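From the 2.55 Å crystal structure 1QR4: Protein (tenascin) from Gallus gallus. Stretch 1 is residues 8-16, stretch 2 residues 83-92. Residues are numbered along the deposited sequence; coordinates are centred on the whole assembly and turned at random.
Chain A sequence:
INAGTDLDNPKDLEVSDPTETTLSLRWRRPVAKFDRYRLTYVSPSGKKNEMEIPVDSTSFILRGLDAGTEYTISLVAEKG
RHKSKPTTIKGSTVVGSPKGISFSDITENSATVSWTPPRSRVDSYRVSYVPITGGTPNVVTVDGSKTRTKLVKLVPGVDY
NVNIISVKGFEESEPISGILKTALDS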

ATOM      1  N   ASP A   8     -29.938   5.787  15.482  1.00 56.85           N
ATOM      2  CA  ASP A   8     -29.275   4.475  15.223  1.00 62.45           C
ATOM      3  C   ASP A   8     -27.999   4.747  14.430  1.00 71.52           C
ATOM      4  O   ASP A   8     -28.039   5.464  13.431  1.00 83.44           O
ATOM      5  CB  ASP A   8     -30.222   3.583  14.409  1.00 58.54           C
ATOM      6  CG  ASP A   8     -29.723   2.158  14.276  1.00 70.81           C
ATOM      7  OD1 ASP A   8     -29.337   1.552  15.298  1.00 74.10           O
ATOM      8  OD2 ASP A   8     -29.734   1.634  13.147  1.00 78.11           O
ATOM      9  N   ASN A   9     -26.866   4.209  14.874  1.00 68.94           N
ATOM     10  CA  ASN A   9     -25.607   4.432  14.155  1.00 71.32           C
ATOM     11  C   ASN A   9     -25.261   3.305  13.175  1.00 64.22           C
ATOM     12  O   ASN A   9     -25.831   2.215  13.245  1.00 77.57           O
ATOM     13  CB  ASN A   9     -24.451   4.640  15.139  1.00 57.18           C
ATOM     14  CG  ASN A   9     -24.060   3.373  15.862  1.00 40.97           C
ATOM     15  OD1 ASN A   9     -24.838   2.426  15.966  1.00 61.11           O
ATOM     16  ND2 ASN A   9     -22.843   3.352  16.374  1.00 37.64           N
ATOM     17  N   PRO A  10     -24.362   3.577  12.214  1.00 40.49           N
ATOM     18  CA  PRO A  10     -23.950   2.577  11.230  1.00 29.64           C
ATOM     19  C   PRO A  10     -23.196   1.491  11.966  1.00 33.33           C
ATOM     20  O   PRO A  10     -22.258   1.785  12.694  1.00 40.74           O
ATOM     21  CB  PRO A  10     -22.990   3.361  10.339  1.00 30.31           C
ATOM     22  CG  PRO A  10     -23.522   4.747  10.408  1.00 37.79           C
ATOM     23  CD  PRO A  10     -23.796   4.893  11.879  1.00 49.14           C
ATOM     24  N   LYS A  11     -23.599   0.242  11.795  1.00 35.82           N
ATOM     25  CA  LYS A  11     -22.907  -0.839  12.483  1.00 36.80           C
ATOM     26  C   LYS A  11     -21.834  -1.511  11.631  1.00 36.52           C
ATOM     27  O   LYS A  11     -21.738  -1.287  10.427  1.00 38.15           O
ATOM     28  CB  LYS A  11     -23.908  -1.880  12.981  1.00 49.26           C
ATOM     29  CG  LYS A  11     -25.029  -1.290  13.818  1.00 88.52           C
ATOM     30  CD  LYS A  11     -25.889  -2.362  14.487  1.00 99.89           C
ATOM     31  CE  LYS A  11     -25.286  -2.830  15.810  1.00 99.97           C
ATOM     32  NZ  LYS A  11     -25.177  -1.719  16.799  1.00 99.81           N
ATOM     33  N   ASP A  12     -21.023  -2.326  12.293  1.00 34.31           N
ATOM     34  CA  ASP A  12     -19.934  -3.083  11.693  1.00 32.09           C
ATOM     35  C   ASP A  12     -19.121  -2.443  10.586  1.00 32.24           C
ATOM     36  O   ASP A  12     -19.084  -2.934   9.461  1.00 33.17           O
ATOM     37  CB  ASP A  12     -20.413  -4.475  11.284  1.00 41.59           C
ATOM     38  CG  ASP A  12     -20.883  -5.293  12.476  1.00 56.94           C
ATOM     39  OD1 ASP A  12     -20.022  -5.811  13.222  1.00 61.41           O
ATOM     40  OD2 ASP A  12     -22.113  -5.388  12.684  1.00 64.84           O
ATOM     41  N   LEU A  13     -18.452  -1.352  10.930  1.00 21.60           N
ATOM     42  CA  LEU A  13     -17.593  -0.645  10.000  1.00 22.77           C
ATOM     43  C   LEU A  13     -16.247  -1.365   9.957  1.00 26.16           C
ATOM     44  O   LEU A  13     -15.536  -1.445  10.960  1.00 35.34           O
ATOM     45  CB  LEU A  13     -17.398   0.796  10.459  1.00 16.60           C
ATOM     46  CG  LEU A  13     -16.495   1.704   9.607  1.00 26.09           C
ATOM     47  CD1 LEU A  13     -17.078   1.855   8.197  1.00 10.60           C
ATOM     48  CD2 LEU A  13     -16.348   3.084  10.267  1.00  8.01           C
ATOM     49  N   GLU A  14     -15.933  -1.942   8.801  1.00 38.05           N
ATOM     50  CA  GLU A  14     -14.673  -2.657   8.606  1.00 36.01           C
ATOM     51  C   GLU A  14     -13.930  -2.183   7.351  1.00 27.17           C
ATOM     52  O   GLU A  14     -14.551  -1.750   6.376  1.00 34.76           O
ATOM     53  CB  GLU A  14     -14.914  -4.170   8.538  1.00 30.46           C
ATOM     54  CG  GLU A  14     -15.810  -4.633   7.396  1.00 48.93           C
ATOM     55  CD  GLU A  14     -15.804  -6.152   7.214  1.00 65.93           C
ATOM     56  OE1 GLU A  14     -14.710  -6.769   7.302  1.00 72.76           O
ATOM     57  OE2 GLU A  14     -16.892  -6.730   6.981  1.00 57.84           O
ATOM     58  N   VAL A  15     -12.599  -2.226   7.407  1.00 34.42           N
ATOM     59  CA  VAL A  15     -11.744  -1.834   6.287  1.00 35.19           C
ATOM     60  C   VAL A  15     -11.091  -3.067   5.658  1.00 38.46           C
ATOM     61  O   VAL A  15     -10.547  -3.932   6.348  1.00 41.62           O
ATOM     62  CB  VAL A  15     -10.671  -0.842   6.734  1.00 27.40           C
ATOM     63  CG1 VAL A  15      -9.963  -1.363   7.961  1.00 49.49           C
ATOM     64  CG2 VAL A  15      -9.682  -0.608   5.631  1.00 54.29           C
ATOM     65  N   SER A  16     -11.170  -3.147   4.339  1.00 42.37           N
ATOM     66  CA  SER A  16     -10.611  -4.279   3.597  1.00 40.57           C
ATOM     67  C   SER A  16      -9.704  -3.820   2.440  1.00 41.74           C
ATOM     68  O   SER A  16      -9.627  -2.618   2.128  1.00 37.78           O
ATOM     69  CB  SER A  16     -11.764  -5.140   3.047  1.00 38.76           C
ATOM     70  OG  SER A  16     -11.301  -6.340   2.451  1.00 57.10           O
ATOM     71  N   LYS A  83     -26.688  14.247  13.761  1.00 60.07           N
ATOM     72  CA  LYS A  83     -25.705  13.265  13.329  1.00 51.95           C
ATOM     73  C   LYS A  83     -25.791  12.153  14.365  1.00 39.25           C
ATOM     74  O   LYS A  83     -25.825  12.422  15.563  1.00 60.11           O
ATOM     75  CB  LYS A  83     -24.303  13.895  13.330  1.00 33.66           C
ATOM     76  CG  LYS A  83     -24.301  15.339  12.820  1.00 38.40           C
ATOM     77  CD  LYS A  83     -23.268  15.594  11.736  1.00 36.97           C
ATOM     78  CE  LYS A  83     -21.854  15.549  12.288  1.00 59.43           C
ATOM     79  NZ  LYS A  83     -20.847  15.763  11.206  1.00 48.15           N
ATOM     80  N   SER A  84     -25.890  10.910  13.916  1.00 40.41           N
ATOM     81  CA  SER A  84     -25.968   9.782  14.841  1.00 36.86           C
ATOM     82  C   SER A  84     -24.671   9.628  15.666  1.00 45.38           C
ATOM     83  O   SER A  84     -23.788  10.505  15.653  1.00 41.61           O
ATOM     84  CB  SER A  84     -26.255   8.495  14.060  1.00 43.78           C
ATOM     85  OG  SER A  84     -25.170   8.146  13.208  1.00 56.10           O
ATOM     86  N   LYS A  85     -24.590   8.540  16.429  1.00 39.55           N
ATOM     87  CA  LYS A  85     -23.407   8.252  17.229  1.00 27.04           C
ATOM     88  C   LYS A  85     -22.365   7.767  16.229  1.00 42.93           C
ATOM     89  O   LYS A  85     -22.677   6.947  15.365  1.00 64.64           O
ATOM     90  CB  LYS A  85     -23.713   7.136  18.209  1.00 24.83           C
ATOM     91  CG  LYS A  85     -22.540   6.706  19.024  1.00 26.09           C
ATOM     92  CD  LYS A  85     -22.695   5.262  19.438  1.00 40.82           C
ATOM     93  CE  LYS A  85     -21.414   4.764  20.090  1.00 71.12           C
ATOM     94  NZ  LYS A  85     -20.219   5.064  19.238  1.00 97.60           N
ATOM     95  N   PRO A  86     -21.116   8.253  16.334  1.00 50.58           N
ATOM     96  CA  PRO A  86     -20.038   7.858  15.418  1.00 43.08           C
ATOM     97  C   PRO A  86     -19.603   6.417  15.556  1.00 44.99           C
ATOM     98  O   PRO A  86     -19.489   5.901  16.672  1.00 49.88           O
ATOM     99  CB  PRO A  86     -18.878   8.766  15.825  1.00 28.04           C
ATOM    100  CG  PRO A  86     -19.538   9.910  16.518  1.00 53.21           C
ATOM    101  CD  PRO A  86     -20.628   9.246  17.302  1.00 49.43           C
ATOM    102  N   THR A  87     -19.385   5.771  14.417  1.00 37.57           N
ATOM    103  CA  THR A  87     -18.888   4.408  14.401  1.00 36.82           C
ATOM    104  C   THR A  87     -17.425   4.589  13.982  1.00 35.64           C
ATOM    105  O   THR A  87     -17.143   5.195  12.950  1.00 33.69           O
ATOM    106  CB  THR A  87     -19.662   3.566  13.418  1.00 16.62           C
ATOM    107  OG1 THR A  87     -21.054   3.705  13.704  1.00 36.03           O
ATOM    108  CG2 THR A  87     -19.288   2.105  13.556  1.00 35.22           C
ATOM    109  N   THR A  88     -16.497   4.112  14.804  1.00 34.70           N
ATOM    110  CA  THR A  88     -15.090   4.315  14.512  1.00 32.62           C
ATOM    111  C   THR A  88     -14.188   3.101  14.393  1.00 42.63           C
ATOM    112  O   THR A  88     -14.392   2.081  15.059  1.00 49.20           O
ATOM    113  CB  THR A  88     -14.480   5.272  15.546  1.00 35.97           C
ATOM    114  OG1 THR A  88     -15.118   6.553  15.443  1.00 40.54           O
ATOM    115  CG2 THR A  88     -12.984   5.443  15.324  1.00 60.06           C
ATOM    116  N   ILE A  89     -13.206   3.220  13.501  1.00 35.27           N
ATOM    117  CA  ILE A  89     -12.199   2.193  13.270  1.00 32.60           C
ATOM    118  C   ILE A  89     -10.921   2.864  12.787  1.00 39.84           C
ATOM    119  O   ILE A  89     -10.915   4.032  12.372  1.00 35.93           O
ATOM    120  CB  ILE A  89     -12.566   1.161  12.167  1.00 28.35           C
ATOM    121  CG1 ILE A  89     -12.802   1.866  10.831  1.00 33.19           C
ATOM    122  CG2 ILE A  89     -13.715   0.291  12.585  1.00 24.17           C
ATOM    123  CD1 ILE A  89     -12.455   1.020   9.617  1.00 38.34           C
ATOM    124  N   LYS A  90      -9.847   2.084  12.822  1.00 38.85           N
ATOM    125  CA  LYS A  90      -8.548   2.524  12.369  1.00 32.20           C
ATOM    126  C   LYS A  90      -8.097   1.613  11.239  1.00 29.98           C
ATOM    127  O   LYS A  90      -8.361   0.409  11.222  1.00 33.68           O
ATOM    128  CB  LYS A  90      -7.533   2.492  13.504  1.00 29.86           C
ATOM    129  CG  LYS A  90      -7.759   3.558  14.552  1.00 45.76           C
ATOM    130  CD  LYS A  90      -6.689   3.511  15.634  1.00 64.24           C
ATOM    131  CE  LYS A  90      -6.906   4.615  16.653  1.00 79.27           C
ATOM    132  NZ  LYS A  90      -8.264   4.535  17.263  1.00 79.72           N
ATOM    133  N   GLY A  91      -7.458   2.222  10.260  1.00 40.62           N
ATOM    134  CA  GLY A  91      -6.964   1.485   9.122  1.00 42.34           C
ATOM    135  C   GLY A  91      -5.724   2.200   8.639  1.00 42.77           C
ATOM    136  O   GLY A  91      -5.695   3.430   8.534  1.00 39.55           O
ATOM    137  N   SER A  92      -4.667   1.435   8.419  1.00 38.03           N
ATOM    138  CA  SER A  92      -3.431   2.003   7.940  1.00 33.85           C
ATOM    139  C   SER A  92      -3.182   1.514   6.523  1.00 33.79           C
ATOM    140  O   SER A  92      -3.537   0.383   6.179  1.00 39.03           O
ATOM    141  CB  SER A  92      -2.289   1.594   8.859  1.00 39.77           C
ATOM    142  OG  SER A  92      -2.319   0.201   9.092  1.00 58.61           O
TER
HETATM  143  O   HOH W   1     -27.140   6.794  17.127  1.00 67.34           O

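The two stretches run nearly parallel where they are extended: the axes of strands 11-16 and 87-92 meet at 16° in their N-to-C directions and approach to 7.2 Å. The single direct hydrogen bond between them comes from a side chain, so no backbone-to-backbone ladder joins them, and much of the contact rests on side chains reaching into the space between. Together the stretches bury 526 Å², counting both sides. Three residues, T87, L13 and I89, account for the largest shares at 97, 85 and 77 Å², and all three direct their CA-to-CB bonds toward the opposing stretch.

T87 provides the polar anchor. With chi1 at -53° (m), its hydroxyl donates to the backbone carbonyl of P10, and the distance from T87 OG1 to P10 O is 2.5 Å. That is very short for a hydrogen bond, and at 2.55 Å resolution the exact value deserves some caution. The same oxygen also packs against the proline ring, with P10 CD 3.5 Å from T87 OG1. A second polar neighbour lies close by, since N9 ND2 is 3.2 Å from T87 OG1, but the angle is poor and distance alone does not make this pair a hydrogen bond. The methyl group of T87 serves the apolar side of the contact, T87 CG2 lying 3.9 Å from L13 CB.

L13 is buried and adopts the t rotamer at chi1 (179°) with chi2 at 62° (p). Its CD2 methyl lies 3.5 Å from the backbone oxygen T87 O and 3.8 Å from I89 CG1. L13 therefore touches both of the other principal residues, which are two positions apart on their strand and point the same way; the intervening T88 points away, as expected from the alternation of an extended chain.

I89, with chi1 at 59° (p) and chi2 at 150° (t), continues the apolar packing along the strands. Its CG2 methyl comes within 3.0 Å of L13 O, a close approach of carbon to oxygen, whereas its CD1 methyl extends to V15 CG1 at 3.8 Å. On the facing strand L13 and V15 point toward I89's stretch while E14 between them points away. Past I89 the contact thins: V15 CG1 is 4.3 Å from G91 CA. An ideal CB on G91 would lie 3.4 Å from V15 CG1, a tight fit, so the absence of a side chain there leaves room for the valine methyl.

At the other end the contact passes into loop. N9, with chi1 at 71° (p), places its CB 2.9 Å from K85 O, and N9 CA is 5.4 Å from K85 CA. The lysine side chain runs alongside, K85 CD being 3.6 Å from N9 ND2, while its tip turns back on its own stretch and K85 NZ donates to P86 O at 2.8 Å. Water 1 bridges the backbones here, accepting from K85 N at 3.2 Å and, weakly, from D8 N at 3.4 Å.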